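Local coordinates for Glyco_hydro_cc domain-containing protein (Trichoderma gamsii, PDB 6UBD), which probably binds beta-1,3-glucan oligosaccharides, as a subgroup VII member of glycoside hydrolase family 128, at residues 149-159 and 184-193. Sequence-based numbering, arbitrary orientation.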
# COMPACT_ATOMS: atom_id res chain seq x y z
N GLN A 149 0.32 9.77 8.05
CA GLN A 149 0.28 8.62 9.01
C GLN A 149 -0.72 8.93 10.13
O GLN A 149 -1.85 9.47 9.79
CB GLN A 149 1.66 8.25 9.52
CG GLN A 149 2.66 7.92 8.41
CD GLN A 149 3.93 7.30 8.97
OE1 GLN A 149 3.92 6.19 9.56
NE2 GLN A 149 5.07 7.99 8.84
N LYS A 150 -0.44 8.70 11.38
CA LYS A 150 -1.40 8.96 12.48
C LYS A 150 -1.69 10.47 12.69
O LYS A 150 -2.69 10.74 13.42
CB LYS A 150 -0.94 8.35 13.78
CG LYS A 150 0.28 9.03 14.39
CD LYS A 150 0.85 8.45 15.70
CE LYS A 150 1.93 9.33 16.41
NZ LYS A 150 1.57 10.80 16.66
N ASP A 151 -0.93 11.36 12.06
CA ASP A 151 -1.18 12.81 12.20
C ASP A 151 -2.11 13.35 11.09
O ASP A 151 -2.24 14.60 10.99
CB ASP A 151 0.18 13.53 12.24
CG ASP A 151 1.11 13.11 13.36
OD1 ASP A 151 0.58 12.78 14.44
OD2 ASP A 151 2.32 13.10 13.11
N GLU A 152 -2.71 12.52 10.26
CA GLU A 152 -3.53 12.98 9.14
C GLU A 152 -4.75 13.82 9.61
O GLU A 152 -5.38 13.52 10.60
CB GLU A 152 -4.01 11.79 8.31
CG GLU A 152 -5.02 10.90 9.01
CD GLU A 152 -6.50 11.31 8.91
OE1 GLU A 152 -6.85 12.16 8.00
OE2 GLU A 152 -7.29 10.78 9.72
N SER A 153 -5.06 14.76 8.70
CA SER A 153 -6.38 15.45 8.69
C SER A 153 -7.08 15.29 7.34
O SER A 153 -8.31 15.56 7.29
CB SER A 153 -6.27 16.87 9.13
OG SER A 153 -5.46 17.60 8.19
N TRP A 154 -6.44 14.95 6.24
CA TRP A 154 -7.10 14.91 4.91
C TRP A 154 -8.19 13.82 4.89
O TRP A 154 -9.28 14.09 4.35
CB TRP A 154 -5.96 14.72 3.84
CG TRP A 154 -6.37 14.84 2.40
CD1 TRP A 154 -6.00 15.87 1.58
CD2 TRP A 154 -7.10 13.91 1.57
NE1 TRP A 154 -6.47 15.66 0.30
CE2 TRP A 154 -7.14 14.48 0.28
CE3 TRP A 154 -7.72 12.65 1.73
CZ2 TRP A 154 -7.82 13.90 -0.79
CZ3 TRP A 154 -8.39 12.05 0.69
CH2 TRP A 154 -8.42 12.67 -0.58
N LEU A 155 -7.85 12.58 5.32
CA LEU A 155 -8.81 11.47 5.22
C LEU A 155 -9.97 11.76 6.18
O LEU A 155 -11.10 11.37 5.85
CB LEU A 155 -8.10 10.15 5.54
CG LEU A 155 -8.92 8.90 5.18
CD1 LEU A 155 -9.18 8.81 3.67
CD2 LEU A 155 -8.23 7.65 5.65
N LYS A 156 -9.74 12.42 7.27
CA LYS A 156 -10.85 12.71 8.22
C LYS A 156 -11.90 13.62 7.56
O LYS A 156 -13.12 13.36 7.71
CB LYS A 156 -10.26 13.31 9.51
CG LYS A 156 -11.32 13.51 10.57
CD LYS A 156 -10.76 13.80 11.90
CE LYS A 156 -10.09 12.56 12.43
NZ LYS A 156 -9.46 12.80 13.74
N GLN A 157 -11.41 14.59 6.80
CA GLN A 157 -12.28 15.53 6.07
C GLN A 157 -12.94 14.78 4.89
O GLN A 157 -14.18 14.93 4.68
CB GLN A 157 -11.45 16.74 5.68
CG GLN A 157 -12.30 17.83 5.01
CD GLN A 157 -13.25 18.49 5.99
OE1 GLN A 157 -12.96 18.63 7.18
NE2 GLN A 157 -14.39 18.95 5.50
N PHE A 158 -12.18 13.98 4.14
CA PHE A 158 -12.72 13.23 2.97
C PHE A 158 -13.85 12.33 3.44
O PHE A 158 -14.89 12.21 2.77
CB PHE A 158 -11.54 12.43 2.37
CG PHE A 158 -11.88 11.57 1.17
CD1 PHE A 158 -12.04 12.11 -0.09
CD2 PHE A 158 -12.00 10.20 1.29
CE1 PHE A 158 -12.31 11.31 -1.19
CE2 PHE A 158 -12.24 9.38 0.19
CZ PHE A 158 -12.43 9.95 -1.06
N ASN A 159 -13.68 11.66 4.57
CA ASN A 159 -14.65 10.68 5.13
C ASN A 159 -15.98 11.36 5.51
O ASN A 159 -16.99 10.63 5.60
CB ASN A 159 -14.06 10.01 6.36
CG ASN A 159 -14.93 8.91 6.93
OD1 ASN A 159 -15.26 7.97 6.19
ND2 ASN A 159 -15.19 8.95 8.24
N ALA A 184 1.11 2.62 16.97
CA ALA A 184 0.35 3.87 17.12
C ALA A 184 -0.38 4.19 15.81
O ALA A 184 -1.54 4.72 15.79
CB ALA A 184 1.28 4.99 17.48
N ASP A 185 0.20 3.88 14.66
CA ASP A 185 -0.48 4.05 13.36
C ASP A 185 -1.67 3.10 13.28
O ASP A 185 -2.81 3.52 12.86
CB ASP A 185 0.45 3.77 12.19
CG ASP A 185 1.41 4.90 11.79
OD1 ASP A 185 1.26 6.06 12.29
OD2 ASP A 185 2.33 4.62 10.90
N ILE A 186 -1.47 1.83 13.60
CA ILE A 186 -2.60 0.85 13.55
C ILE A 186 -3.75 1.32 14.45
O ILE A 186 -4.94 1.30 14.03
CB ILE A 186 -2.08 -0.54 13.96
CG1 ILE A 186 -1.17 -1.15 12.87
CG2 ILE A 186 -3.21 -1.50 14.26
CD1 ILE A 186 -0.37 -2.34 13.32
N ASP A 187 -3.45 1.67 15.67
CA ASP A 187 -4.50 2.05 16.64
C ASP A 187 -5.25 3.30 16.18
O ASP A 187 -6.51 3.35 16.28
CB ASP A 187 -3.93 2.25 18.05
CG ASP A 187 -3.37 1.03 18.74
OD1 ASP A 187 -3.76 -0.05 18.41
OD2 ASP A 187 -2.56 1.19 19.71
N TYR A 188 -4.53 4.30 15.67
CA TYR A 188 -5.19 5.51 15.16
C TYR A 188 -6.20 5.15 14.05
O TYR A 188 -7.37 5.61 14.09
CB TYR A 188 -4.19 6.54 14.63
CG TYR A 188 -4.86 7.75 14.03
CD1 TYR A 188 -5.43 8.77 14.80
CD2 TYR A 188 -5.08 7.81 12.64
CE1 TYR A 188 -6.15 9.80 14.23
CE2 TYR A 188 -5.83 8.84 12.09
CZ TYR A 188 -6.30 9.88 12.88
OH TYR A 188 -7.08 10.88 12.35
N TYR A 189 -5.79 4.35 13.06
CA TYR A 189 -6.64 4.11 11.89
C TYR A 189 -7.77 3.13 12.24
O TYR A 189 -8.89 3.32 11.70
CB TYR A 189 -5.83 3.73 10.64
CG TYR A 189 -5.18 4.89 9.95
CD1 TYR A 189 -5.94 5.72 9.13
CD2 TYR A 189 -3.83 5.21 10.17
CE1 TYR A 189 -5.36 6.82 8.51
CE2 TYR A 189 -3.23 6.31 9.58
CZ TYR A 189 -4.03 7.12 8.74
OH TYR A 189 -3.46 8.18 8.06
N TRP A 190 -7.61 2.16 13.13
CA TRP A 190 -8.74 1.33 13.61
C TRP A 190 -9.71 2.19 14.45
O TRP A 190 -10.92 2.16 14.23
CB TRP A 190 -8.26 0.08 14.41
CG TRP A 190 -9.45 -0.62 15.01
CD1 TRP A 190 -9.92 -0.56 16.31
CD2 TRP A 190 -10.51 -1.26 14.28
NE1 TRP A 190 -11.12 -1.21 16.45
CE2 TRP A 190 -11.52 -1.64 15.21
CE3 TRP A 190 -10.64 -1.63 12.95
CZ2 TRP A 190 -12.67 -2.30 14.81
CZ3 TRP A 190 -11.77 -2.32 12.55
CH2 TRP A 190 -12.78 -2.62 13.48
N ASN A 191 -9.20 2.90 15.41
CA ASN A 191 -10.09 3.67 16.31
C ASN A 191 -10.90 4.73 15.55
O ASN A 191 -12.12 4.92 15.84
CB ASN A 191 -9.32 4.33 17.46
CG ASN A 191 -8.79 3.39 18.51
OD1 ASN A 191 -7.83 3.74 19.18
ND2 ASN A 191 -9.45 2.26 18.69
N THR A 192 -10.25 5.39 14.57
CA THR A 192 -10.87 6.51 13.83
C THR A 192 -11.87 6.02 12.75
O THR A 192 -12.97 6.58 12.63
CB THR A 192 -9.79 7.42 13.24
OG1 THR A 192 -8.93 7.90 14.30
CG2 THR A 192 -10.45 8.61 12.56
N TYR A 193 -11.52 4.96 11.99
CA TYR A 193 -12.33 4.54 10.81
C TYR A 193 -13.05 3.21 11.01
O TYR A 193 -13.97 2.91 10.24
CB TYR A 193 -11.51 4.67 9.52
CG TYR A 193 -10.98 6.06 9.30
CD1 TYR A 193 -11.81 7.07 8.79
CD2 TYR A 193 -9.65 6.40 9.58
CE1 TYR A 193 -11.35 8.37 8.66
CE2 TYR A 193 -9.18 7.70 9.44
CZ TYR A 193 -10.04 8.69 8.97
OH TYR A 193 -9.63 9.97 8.83
O HOH W 1 -9.40 10.56 15.27
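Glu152 takes the hydroxyls of Tyr188 and Tyr193 on a single carboxylate oxygen. Tyr193 OH donates to Glu152 OE2 at 2.6 Å and Tyr188 OH donates to the same Glu152 OE2, also at 2.6 Å; both lie well out of the carboxylate plane, on opposite faces of it. Within 149-159, Glu152 OE1 uses its syn lone pair to accept from Lys156 N at 3.0 Å, in the first turn of helix 154-159. With both oxygens engaged, the carboxylate has little freedom to rotate. Its chain is set for this by CG lying between the backbone N and carbonyl carbon (chi1 69°) and a second bend at chi2 (86°), which fold the acid back toward its own helix. The three N-H and O-H donors, with the ammonium of Lys156 nearby, would probably favour the ionised form. The two tyrosine rings are held on their faces too. Lys150 O sits 3.5 Å above the plane of the Tyr188 ring, over its centre, and Thr192 OG1 lies on the other side, nearer the rim. Leu155 CD2 makes a CH-pi contact with one face of Tyr193, 4.2 Å from the ring centroid, while Thr192 CG2 lies over the opposite face, toward its rim. These side chains join neighbouring outer elements of the (beta/alpha)8 barrel: the 184-193 part of helix 179-193, which leads into strand 197-206, runs nearly parallel to helix 154-159 (15° between the axes of these short segments). Farther along, Gln149 OE1 and Asp185 OD2 approach to 2.6 Å, while the Gln149 amide nitrogen donates to Phe175 O. A water accepts from Lys156 NZ at 2.7 Å and donates to Thr192 OG1.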